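Local coordinates for protein N2152 (Neocallimastix frontalis, PDB 5U22) that probably hydrolyses glycosidic bonds of arabinosyl substrates, as a polyspecific family 39 glycoside hydrolase of a rumen anaerobic fungus, at residues A294-F305 against I376-G387; V335-F344 against A356-F364. One frame throughout, in Å; residues are numbered along the deposited sequence.

Contact 1: residues A294-F305 against I376-G387; sequences ASDTQKGAGWYF and IDWKSKDTPSNG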
loop_
_atom_site.group_PDB
_atom_site.type_symbol
_atom_site.label_atom_id
_atom_site.label_comp_id
_atom_site.label_asym_id
_atom_site.label_seq_id
_atom_site.Cartn_x
_atom_site.Cartn_y
_atom_site.Cartn_z
ATOM N N ALA A 294 -10.201 -4.908 14.143
ATOM C CA ALA A 294 -11.339 -5.809 14.152
ATOM C C ALA A 294 -12.629 -5.075 14.466
ATOM O O ALA A 294 -13.715 -5.549 14.103
ATOM C CB ALA A 294 -11.102 -6.918 15.181
ATOM N N SER A 295 -12.516 -3.945 15.159
ATOM C CA SER A 295 -13.622 -3.057 15.466
ATOM C C SER A 295 -13.070 -1.647 15.405
ATOM O O SER A 295 -11.896 -1.442 15.083
ATOM C CB SER A 295 -14.213 -3.363 16.843
ATOM O OG SER A 295 -13.304 -2.975 17.851
ATOM N N ASP A 296 -13.898 -0.661 15.750
ATOM C CA ASP A 296 -13.376 0.701 15.820
ATOM C C ASP A 296 -12.282 0.855 16.870
ATOM O O ASP A 296 -11.449 1.758 16.748
ATOM C CB ASP A 296 -14.516 1.686 16.094
ATOM C CG ASP A 296 -15.360 1.937 14.868
ATOM O OD1 ASP A 296 -15.285 1.118 13.930
ATOM O OD2 ASP A 296 -16.096 2.952 14.841
ATOM N N THR A 297 -12.227 -0.028 17.872
ATOM C CA THR A 297 -11.351 0.153 19.017
ATOM C C THR A 297 -10.359 -0.976 19.242
ATOM O O THR A 297 -9.433 -0.802 20.044
ATOM C CB THR A 297 -12.188 0.301 20.299
ATOM O OG1 THR A 297 -12.983 -0.882 20.480
ATOM C CG2 THR A 297 -13.095 1.524 20.203
ATOM N N GLN A 298 -10.520 -2.117 18.581
ATOM C CA GLN A 298 -9.714 -3.297 18.861
ATOM C C GLN A 298 -8.864 -3.673 17.658
ATOM O O GLN A 298 -9.338 -3.640 16.518
ATOM C CB GLN A 298 -10.592 -4.484 19.245
ATOM C CG GLN A 298 -11.413 -4.264 20.501
ATOM C CD GLN A 298 -12.563 -5.222 20.582
ATOM O OE1 GLN A 298 -13.530 -5.127 19.818
ATOM N NE2 GLN A 298 -12.472 -6.164 21.505
ATOM N N LYS A 299 -7.624 -4.075 17.930
ATOM C CA LYS A 299 -6.728 -4.548 16.882
ATOM C C LYS A 299 -7.214 -5.874 16.310
ATOM O O LYS A 299 -7.693 -6.745 17.041
ATOM C CB LYS A 299 -5.315 -4.729 17.439
ATOM C CG LYS A 299 -4.647 -3.445 17.932
ATOM C CD LYS A 299 -3.427 -3.772 18.765
ATOM C CE LYS A 299 -2.778 -2.507 19.310
ATOM N NZ LYS A 299 -1.526 -2.802 20.073
ATOM N N GLY A 300 -7.087 -6.030 14.993
ATOM C CA GLY A 300 -7.208 -7.323 14.359
ATOM C C GLY A 300 -5.832 -7.917 14.092
ATOM O O GLY A 300 -4.799 -7.300 14.351
ATOM N N ALA A 301 -5.837 -9.149 13.571
ATOM C CA ALA A 301 -4.581 -9.826 13.257
ATOM C C ALA A 301 -3.706 -8.977 12.343
ATOM O O ALA A 301 -2.494 -8.888 12.547
ATOM C CB ALA A 301 -4.857 -11.183 12.604
ATOM N N GLY A 302 -4.309 -8.341 11.338
ATOM C CA GLY A 302 -3.530 -7.575 10.379
ATOM C C GLY A 302 -2.766 -6.427 11.002
ATOM O O GLY A 302 -1.686 -6.069 10.532
ATOM N N TRP A 303 -3.312 -5.827 12.062
ATOM C CA TRP A 303 -2.591 -4.755 12.741
ATOM C C TRP A 303 -1.207 -5.229 13.152
ATOM O O TRP A 303 -0.202 -4.554 12.915
ATOM C CB TRP A 303 -3.376 -4.279 13.960
ATOM C CG TRP A 303 -2.835 -3.009 14.527
ATOM C CD1 TRP A 303 -3.265 -1.742 14.248
ATOM C CD2 TRP A 303 -1.765 -2.873 15.475
ATOM N NE1 TRP A 303 -2.526 -0.830 14.960
ATOM C CE2 TRP A 303 -1.600 -1.498 15.721
ATOM C CE3 TRP A 303 -0.931 -3.782 16.142
ATOM C CZ2 TRP A 303 -0.625 -1.003 16.602
ATOM C CZ3 TRP A 303 0.038 -3.287 17.018
ATOM C CH2 TRP A 303 0.178 -1.909 17.239
ATOM N N TYR A 304 -1.136 -6.422 13.738
ATOM C CA TYR A 304 0.144 -6.926 14.217
ATOM C C TYR A 304 1.096 -7.236 13.065
ATOM O O TYR A 304 2.307 -7.003 13.183
ATOM C CB TYR A 304 -0.084 -8.151 15.095
ATOM C CG TYR A 304 -0.721 -7.797 16.419
ATOM C CD1 TYR A 304 -2.098 -7.892 16.602
ATOM C CD2 TYR A 304 0.060 -7.348 17.483
ATOM C CE1 TYR A 304 -2.684 -7.555 17.826
ATOM C CE2 TYR A 304 -0.521 -7.014 18.708
ATOM C CZ TYR A 304 -1.886 -7.128 18.868
ATOM O OH TYR A 304 -2.442 -6.786 20.084
ATOM N N PHE A 305 0.575 -7.746 11.938
ATOM C CA PHE A 305 1.444 -7.979 10.787
ATOM C C PHE A 305 1.996 -6.663 10.248
ATOM O O PHE A 305 3.200 -6.552 9.982
ATOM C CB PHE A 305 0.717 -8.763 9.678
ATOM C CG PHE A 305 1.654 -9.319 8.629
ATOM C CD1 PHE A 305 2.446 -10.430 8.903
ATOM C CD2 PHE A 305 1.763 -8.720 7.381
ATOM C CE1 PHE A 305 3.322 -10.931 7.955
ATOM C CE2 PHE A 305 2.633 -9.222 6.420
ATOM C CZ PHE A 305 3.422 -10.323 6.714
ATOM N N ILE A 376 1.226 -14.719 13.436
ATOM C CA ILE A 376 0.016 -14.014 13.832
ATOM C C ILE A 376 -1.130 -14.717 13.121
ATOM O O ILE A 376 -1.170 -14.765 11.887
ATOM C CB ILE A 376 0.072 -12.515 13.504
ATOM C CG1 ILE A 376 -1.228 -11.834 13.934
ATOM C CG2 ILE A 376 0.396 -12.242 12.011
ATOM C CD1 ILE A 376 -1.348 -11.732 15.440
ATOM N N ASP A 377 -2.025 -15.323 13.894
ATOM C CA ASP A 377 -3.093 -16.101 13.288
ATOM C C ASP A 377 -4.295 -15.214 12.989
ATOM O O ASP A 377 -4.507 -14.172 13.613
ATOM C CB ASP A 377 -3.511 -17.266 14.191
ATOM C CG ASP A 377 -2.435 -18.328 14.307
ATOM O OD1 ASP A 377 -1.616 -18.453 13.370
ATOM O OD2 ASP A 377 -2.409 -19.034 15.335
ATOM N N TRP A 378 -5.102 -15.658 12.031
ATOM C CA TRP A 378 -6.251 -14.897 11.561
ATOM C C TRP A 378 -7.466 -15.804 11.482
ATOM O O TRP A 378 -7.364 -16.927 10.978
ATOM C CB TRP A 378 -5.934 -14.296 10.194
ATOM C CG TRP A 378 -7.055 -13.691 9.438
ATOM C CD1 TRP A 378 -7.385 -12.366 9.385
ATOM C CD2 TRP A 378 -7.959 -14.367 8.551
ATOM N NE1 TRP A 378 -8.449 -12.177 8.529
ATOM C CE2 TRP A 378 -8.819 -13.388 8.008
ATOM C CE3 TRP A 378 -8.133 -15.699 8.173
ATOM C CZ2 TRP A 378 -9.834 -13.704 7.111
ATOM C CZ3 TRP A 378 -9.144 -16.010 7.277
ATOM C CH2 TRP A 378 -9.982 -15.017 6.763
ATOM N N LYS A 379 -8.601 -15.325 12.001
ATOM C CA LYS A 379 -9.906 -15.961 11.843
ATOM C C LYS A 379 -10.805 -15.195 10.889
ATOM O O LYS A 379 -11.449 -15.791 10.016
ATOM C CB LYS A 379 -10.604 -16.085 13.207
ATOM C CG LYS A 379 -9.862 -16.937 14.219
ATOM C CD LYS A 379 -10.592 -18.232 14.490
ATOM C CE LYS A 379 -9.818 -19.092 15.473
ATOM N NZ LYS A 379 -9.352 -18.301 16.659
ATOM N N SER A 380 -10.877 -13.878 11.048
ATOM C CA SER A 380 -11.626 -13.013 10.151
ATOM C C SER A 380 -11.191 -11.582 10.421
ATOM O O SER A 380 -10.553 -11.288 11.437
ATOM C CB SER A 380 -13.139 -13.154 10.351
ATOM O OG SER A 380 -13.538 -12.435 11.501
ATOM N N LYS A 381 -11.564 -10.693 9.501
ATOM C CA LYS A 381 -11.240 -9.278 9.640
ATOM C C LYS A 381 -11.865 -8.656 10.885
ATOM O O LYS A 381 -11.364 -7.631 11.368
ATOM C CB LYS A 381 -11.703 -8.524 8.391
ATOM C CG LYS A 381 -13.205 -8.264 8.382
ATOM C CD LYS A 381 -13.702 -7.644 7.085
ATOM C CE LYS A 381 -15.159 -7.173 7.198
ATOM N NZ LYS A 381 -15.356 -6.013 8.127
ATOM N N ASP A 382 -12.945 -9.246 11.414
ATOM C CA ASP A 382 -13.673 -8.696 12.554
ATOM C C ASP A 382 -13.379 -9.436 13.856
ATOM O O ASP A 382 -14.043 -9.180 14.868
ATOM C CB ASP A 382 -15.185 -8.706 12.274
ATOM C CG ASP A 382 -15.574 -7.776 11.127
ATOM O OD1 ASP A 382 -14.827 -6.807 10.858
ATOM O OD2 ASP A 382 -16.612 -8.006 10.480
ATOM N N THR A 383 -12.404 -10.343 13.851
ATOM C CA THR A 383 -12.023 -11.084 15.046
ATOM C C THR A 383 -10.915 -10.333 15.774
ATOM O O THR A 383 -9.849 -10.112 15.185
ATOM C CB THR A 383 -11.542 -12.481 14.679
ATOM O OG1 THR A 383 -12.593 -13.186 14.008
ATOM C CG2 THR A 383 -11.124 -13.263 15.926
ATOM N N PRO A 384 -11.112 -9.913 17.021
ATOM C CA PRO A 384 -10.022 -9.243 17.738
ATOM C C PRO A 384 -8.839 -10.181 17.938
ATOM O O PRO A 384 -8.995 -11.400 18.047
ATOM C CB PRO A 384 -10.663 -8.843 19.073
ATOM C CG PRO A 384 -12.122 -8.777 18.768
ATOM C CD PRO A 384 -12.366 -9.888 17.788
ATOM N N SER A 385 -7.644 -9.593 17.972
ATOM C CA SER A 385 -6.401 -10.331 18.151
ATOM C C SER A 385 -5.632 -9.806 19.356
ATOM O O SER A 385 -5.541 -8.590 19.569
ATOM C CB SER A 385 -5.518 -10.229 16.912
ATOM O OG SER A 385 -4.301 -10.925 17.102
ATOM N N ASN A 386 -5.079 -10.724 20.143
ATOM C CA ASN A 386 -4.205 -10.347 21.244
ATOM C C ASN A 386 -2.747 -10.350 20.838
ATOM O O ASN A 386 -1.878 -10.085 21.677
ATOM C CB ASN A 386 -4.414 -11.273 22.444
ATOM C CG ASN A 386 -5.810 -11.177 22.997
ATOM O OD1 ASN A 386 -6.309 -10.078 23.246
ATOM N ND2 ASN A 386 -6.469 -12.326 23.163
ATOM N N GLY A 387 -2.460 -10.632 19.577
ATOM C CA GLY A 387 -1.110 -10.526 19.088
ATOM C C GLY A 387 -0.488 -11.862 18.732
ATOM O O GLY A 387 -1.120 -12.923 18.781
HETATM O O HOH W 1 -7.836 -6.792 20.077
HETATM O O HOH W 2 -8.440 -10.317 13.058
HETATM O O HOH W 3 -4.824 -6.563 21.045
#
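Ile376 reaches helix 301-305 with all its branches: CG1 lies 3.9 Å from Ala301 CB, CD1 meets Tyr304 CB, and CG2 approaches Phe305 CD1. CG1 anti to the backbone N (chi1 180°) points the CG1-CD1 arm at the helix, where it crosses the Tyr304 side chain at about a right angle. Ala301 CB also touches Trp378 CB, and Pro258 of helix 258-270 closes on the same alanine. Ala294 CB lies against Thr383 O and the Pro384 ring. Further out, the Tyr304 ring is sandwiched. Gly387 CA sits over the centre of one face in a CH-pi contact, 3.4 Å from the centroid, while Trp303 covers the opposite face. Beside the ring, Ser385 OG accepts from Gly387 N at 3.1 Å, an ST turn. At the polar edge, Ser385 N donates to Lys299 O (3.0 Å, 161° at the hydrogen), the one direct hydrogen bond between the segments. Three waters add bridges: Lys299 O to Ser385 O, Ala301 N to the carbonyls of Ser380 and Thr383, and the Tyr304 hydroxyl to Ser385 O. This is packing at what is evidently the domain interface, a beta-sandwich loop folding over the last helix of a TIM-barrel glycoside hydrolase.

Contact 2: residues V335-F344 against A356-F364; sequences VDASAQYVSF and ANFKNLPSF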
loop_
_atom_site.group_PDB
_atom_site.type_symbol
_atom_site.label_atom_id
_atom_site.label_comp_id
_atom_site.label_asym_id
_atom_site.label_seq_id
_atom_site.Cartn_x
_atom_site.Cartn_y
_atom_site.Cartn_z
ATOM N N VAL A 335 17.392 -5.630 6.396
ATOM C CA VAL A 335 18.644 -5.810 7.125
ATOM C C VAL A 335 19.062 -4.455 7.662
ATOM O O VAL A 335 19.080 -3.473 6.914
ATOM C CB VAL A 335 19.764 -6.391 6.244
ATOM C CG1 VAL A 335 21.061 -6.485 7.053
ATOM C CG2 VAL A 335 19.375 -7.740 5.680
ATOM N N ASP A 336 19.415 -4.404 8.948
ATOM C CA ASP A 336 19.823 -3.167 9.608
ATOM C C ASP A 336 21.145 -3.415 10.328
ATOM O O ASP A 336 21.173 -4.111 11.347
ATOM C CB ASP A 336 18.747 -2.707 10.591
ATOM C CG ASP A 336 19.044 -1.344 11.205
ATOM O OD1 ASP A 336 20.224 -0.976 11.373
ATOM O OD2 ASP A 336 18.076 -0.633 11.540
ATOM N N ALA A 337 22.233 -2.828 9.816
ATOM C CA ALA A 337 23.546 -3.029 10.422
ATOM C C ALA A 337 23.759 -2.230 11.703
ATOM O O ALA A 337 24.676 -2.554 12.465
ATOM C CB ALA A 337 24.656 -2.671 9.427
ATOM N N SER A 338 22.953 -1.194 11.958
ATOM C CA SER A 338 23.101 -0.438 13.194
ATOM C C SER A 338 22.310 -1.062 14.334
ATOM O O SER A 338 22.813 -1.150 15.457
ATOM C CB SER A 338 22.677 1.020 13.000
ATOM O OG SER A 338 23.772 1.805 12.570
ATOM N N ALA A 339 21.075 -1.488 14.073
ATOM C CA ALA A 339 20.308 -2.200 15.085
ATOM C C ALA A 339 20.739 -3.656 15.188
ATOM O O ALA A 339 20.416 -4.324 16.183
ATOM C CB ALA A 339 18.809 -2.107 14.763
ATOM N N GLN A 340 21.463 -4.143 14.177
ATOM C CA GLN A 340 22.029 -5.491 14.122
ATOM C C GLN A 340 20.941 -6.567 14.152
ATOM O O GLN A 340 20.923 -7.451 15.009
ATOM C CB GLN A 340 23.069 -5.689 15.229
ATOM C CG GLN A 340 24.270 -4.748 15.022
ATOM C CD GLN A 340 25.471 -5.088 15.882
ATOM O OE1 GLN A 340 26.591 -5.239 15.376
ATOM N NE2 GLN A 340 25.252 -5.192 17.183
ATOM N N TYR A 341 20.049 -6.503 13.159
ATOM C CA TYR A 341 19.060 -7.558 12.990
ATOM C C TYR A 341 18.707 -7.715 11.520
ATOM O O TYR A 341 18.972 -6.837 10.695
ATOM C CB TYR A 341 17.792 -7.302 13.820
ATOM C CG TYR A 341 16.857 -6.234 13.271
ATOM C CD1 TYR A 341 17.018 -4.905 13.621
ATOM C CD2 TYR A 341 15.794 -6.570 12.433
ATOM C CE1 TYR A 341 16.162 -3.930 13.138
ATOM C CE2 TYR A 341 14.933 -5.595 11.931
ATOM C CZ TYR A 341 15.122 -4.277 12.291
ATOM O OH TYR A 341 14.267 -3.305 11.798
ATOM N N VAL A 342 18.133 -8.876 11.214
ATOM C CA VAL A 342 17.461 -9.166 9.954
ATOM C C VAL A 342 16.015 -9.533 10.273
ATOM O O VAL A 342 15.750 -10.270 11.230
ATOM C CB VAL A 342 18.143 -10.327 9.203
ATOM C CG1 VAL A 342 17.413 -10.634 7.892
ATOM C CG2 VAL A 342 19.618 -10.030 8.991
ATOM N N SER A 343 15.082 -9.042 9.464
ATOM C CA SER A 343 13.670 -9.357 9.648
ATOM C C SER A 343 13.080 -9.819 8.324
ATOM O O SER A 343 13.277 -9.170 7.297
ATOM C CB SER A 343 12.892 -8.147 10.166
ATOM O OG SER A 343 11.516 -8.474 10.337
ATOM N N PHE A 344 12.332 -10.915 8.361
ATOM C CA PHE A 344 11.692 -11.491 7.180
ATOM C C PHE A 344 10.240 -11.766 7.540
ATOM O O PHE A 344 9.973 -12.565 8.444
ATOM C CB PHE A 344 12.402 -12.782 6.754
ATOM C CG PHE A 344 11.803 -13.438 5.534
ATOM C CD1 PHE A 344 11.139 -12.679 4.579
ATOM C CD2 PHE A 344 11.913 -14.806 5.338
ATOM C CE1 PHE A 344 10.580 -13.277 3.454
ATOM C CE2 PHE A 344 11.364 -15.409 4.203
ATOM C CZ PHE A 344 10.698 -14.634 3.267
ATOM N N ALA A 356 12.685 -21.218 4.856
ATOM C CA ALA A 356 13.192 -19.874 4.627
ATOM C C ALA A 356 14.708 -19.953 4.595
ATOM O O ALA A 356 15.349 -20.161 5.631
ATOM C CB ALA A 356 12.702 -18.915 5.710
ATOM N N ASN A 357 15.274 -19.842 3.401
ATOM C CA ASN A 357 16.717 -19.850 3.226
ATOM C C ASN A 357 17.229 -18.426 3.336
ATOM O O ASN A 357 16.655 -17.508 2.744
ATOM C CB ASN A 357 17.084 -20.439 1.865
ATOM C CG ASN A 357 16.442 -21.786 1.639
ATOM O OD1 ASN A 357 16.718 -22.734 2.372
ATOM N ND2 ASN A 357 15.581 -21.885 0.617
ATOM N N PHE A 358 18.289 -18.237 4.104
ATOM C CA PHE A 358 19.004 -16.969 4.140
ATOM C C PHE A 358 20.404 -17.171 3.583
ATOM O O PHE A 358 21.133 -18.049 4.052
ATOM C CB PHE A 358 19.090 -16.435 5.570
ATOM C CG PHE A 358 17.753 -16.085 6.161
ATOM C CD1 PHE A 358 17.298 -14.781 6.138
ATOM C CD2 PHE A 358 16.944 -17.069 6.719
ATOM C CE1 PHE A 358 16.058 -14.453 6.675
ATOM C CE2 PHE A 358 15.717 -16.748 7.263
ATOM C CZ PHE A 358 15.274 -15.438 7.237
ATOM N N LYS A 359 20.782 -16.369 2.590
ATOM C CA LYS A 359 22.153 -16.379 2.094
ATOM C C LYS A 359 22.798 -15.013 2.287
ATOM O O LYS A 359 22.117 -13.993 2.464
ATOM C CB LYS A 359 22.218 -16.798 0.619
ATOM C CG LYS A 359 21.167 -16.190 -0.262
ATOM C CD LYS A 359 21.098 -16.939 -1.600
ATOM C CE LYS A 359 22.396 -16.795 -2.372
ATOM N N ASN A 360 24.136 -15.016 2.282
ATOM C CA ASN A 360 24.930 -13.809 2.510
ATOM C C ASN A 360 24.522 -13.101 3.799
ATOM O O ASN A 360 24.408 -11.874 3.853
ATOM C CB ASN A 360 24.835 -12.869 1.315
ATOM C CG ASN A 360 25.408 -13.486 0.065
ATOM O OD1 ASN A 360 26.495 -14.050 0.097
ATOM N ND2 ASN A 360 24.668 -13.416 -1.034
ATOM N N LEU A 361 24.310 -13.883 4.854
ATOM C CA LEU A 361 23.932 -13.335 6.150
ATOM C C LEU A 361 24.934 -12.272 6.589
ATOM O O LEU A 361 26.133 -12.379 6.296
ATOM C CB LEU A 361 23.841 -14.445 7.203
ATOM C CG LEU A 361 22.529 -15.225 7.233
ATOM C CD1 LEU A 361 22.657 -16.454 8.115
ATOM C CD2 LEU A 361 21.368 -14.351 7.715
ATOM N N PRO A 362 24.474 -11.227 7.271
ATOM C CA PRO A 362 25.391 -10.184 7.734
ATOM C C PRO A 362 26.524 -10.750 8.576
ATOM O O PRO A 362 26.326 -11.608 9.439
ATOM C CB PRO A 362 24.489 -9.273 8.563
ATOM C CG PRO A 362 23.138 -9.450 7.965
ATOM C CD PRO A 362 23.069 -10.912 7.592
ATOM N N SER A 363 27.722 -10.237 8.317
ATOM C CA SER A 363 28.876 -10.628 9.102
ATOM C C SER A 363 28.745 -10.191 10.547
ATOM O O SER A 363 29.413 -10.773 11.414
ATOM C CB SER A 363 30.142 -10.056 8.478
ATOM O OG SER A 363 30.079 -8.645 8.442
ATOM N N PHE A 364 27.881 -9.203 10.845
ATOM C CA PHE A 364 27.731 -8.814 12.244
ATOM C C PHE A 364 27.139 -9.937 13.087
ATOM O O PHE A 364 27.266 -9.903 14.313
ATOM C CB PHE A 364 26.924 -7.499 12.398
ATOM C CG PHE A 364 25.473 -7.558 11.964
ATOM C CD1 PHE A 364 24.520 -8.289 12.677
ATOM C CD2 PHE A 364 25.040 -6.778 10.899
ATOM C CE1 PHE A 364 23.187 -8.306 12.276
ATOM C CE2 PHE A 364 23.709 -6.778 10.500
ATOM C CZ PHE A 364 22.785 -7.544 11.179
#
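Strands 330-336 and 341-347 of the beta sandwich form a beta hairpin whose turn carries a G1 beta bulge, in which Gln340 and Tyr341 both face Asp336, and Phe364 packs against it. The phenylalanine ring lies between Gln340 and Pro362: Gln340 CA stands over one face, 3.9 Å from the centroid, and Pro362 CB covers the opposite one. Phe364 CG lies between the backbone N and the carbonyl carbon (chi1 65°), swinging the ring towards the turn; Phe364 CE1 is 3.4 Å from Gln340 C and CE2 nears Ala337 CA. The turn itself is held from within, as Asp336 OD1 accepts from Ser338 N (2.8 Å) and Ala339 N (2.9 Å), an Asx turn, while OD2 is hydrogen-bonded to Thr313 OG1. Deeper in, Pro362 CG rests against both Val335 CG1 and Val342 CG2, 3.7 Å from each. Next comes Phe358, whose CZ lies 3.9 Å from Phe344 CD2 with the ring planes at 87°, and Ala356 CB then meets the edge of the Phe344 ring. Val27 and Ile418 also border Phe358. No hydrogen bond links the segments, and strands 341-344 and 356-359 run 10.5 Å apart at closest approach, the spacing of facing layers in a beta sandwich, with apolar side chains packed between them.

How the contacts relate
Both contacts involve the beta sandwich, but at different boundaries. Contact 1 is evidently a seam between domains, joining a sandwich loop to the helix that follows the last strand of the barrel; contact 2 lies within the sandwich. Each is partly buried: contact 2 runs from the sandwich interior to an exposed turn, whereas contact 1 has its apolar part under a loop with water-bridged edges. The loops and helix start of contact 1 share one direct hydrogen bond; contact 2 relies on apolar and aromatic packing. Strand 415-422 pairs with both 368-376, leading into contact 1, and 341-347 of contact 2. Centres lie about 28 Å apart and nearest atoms about 7 Å, and contact 2 is nested inside the chain loop closed by contact 1.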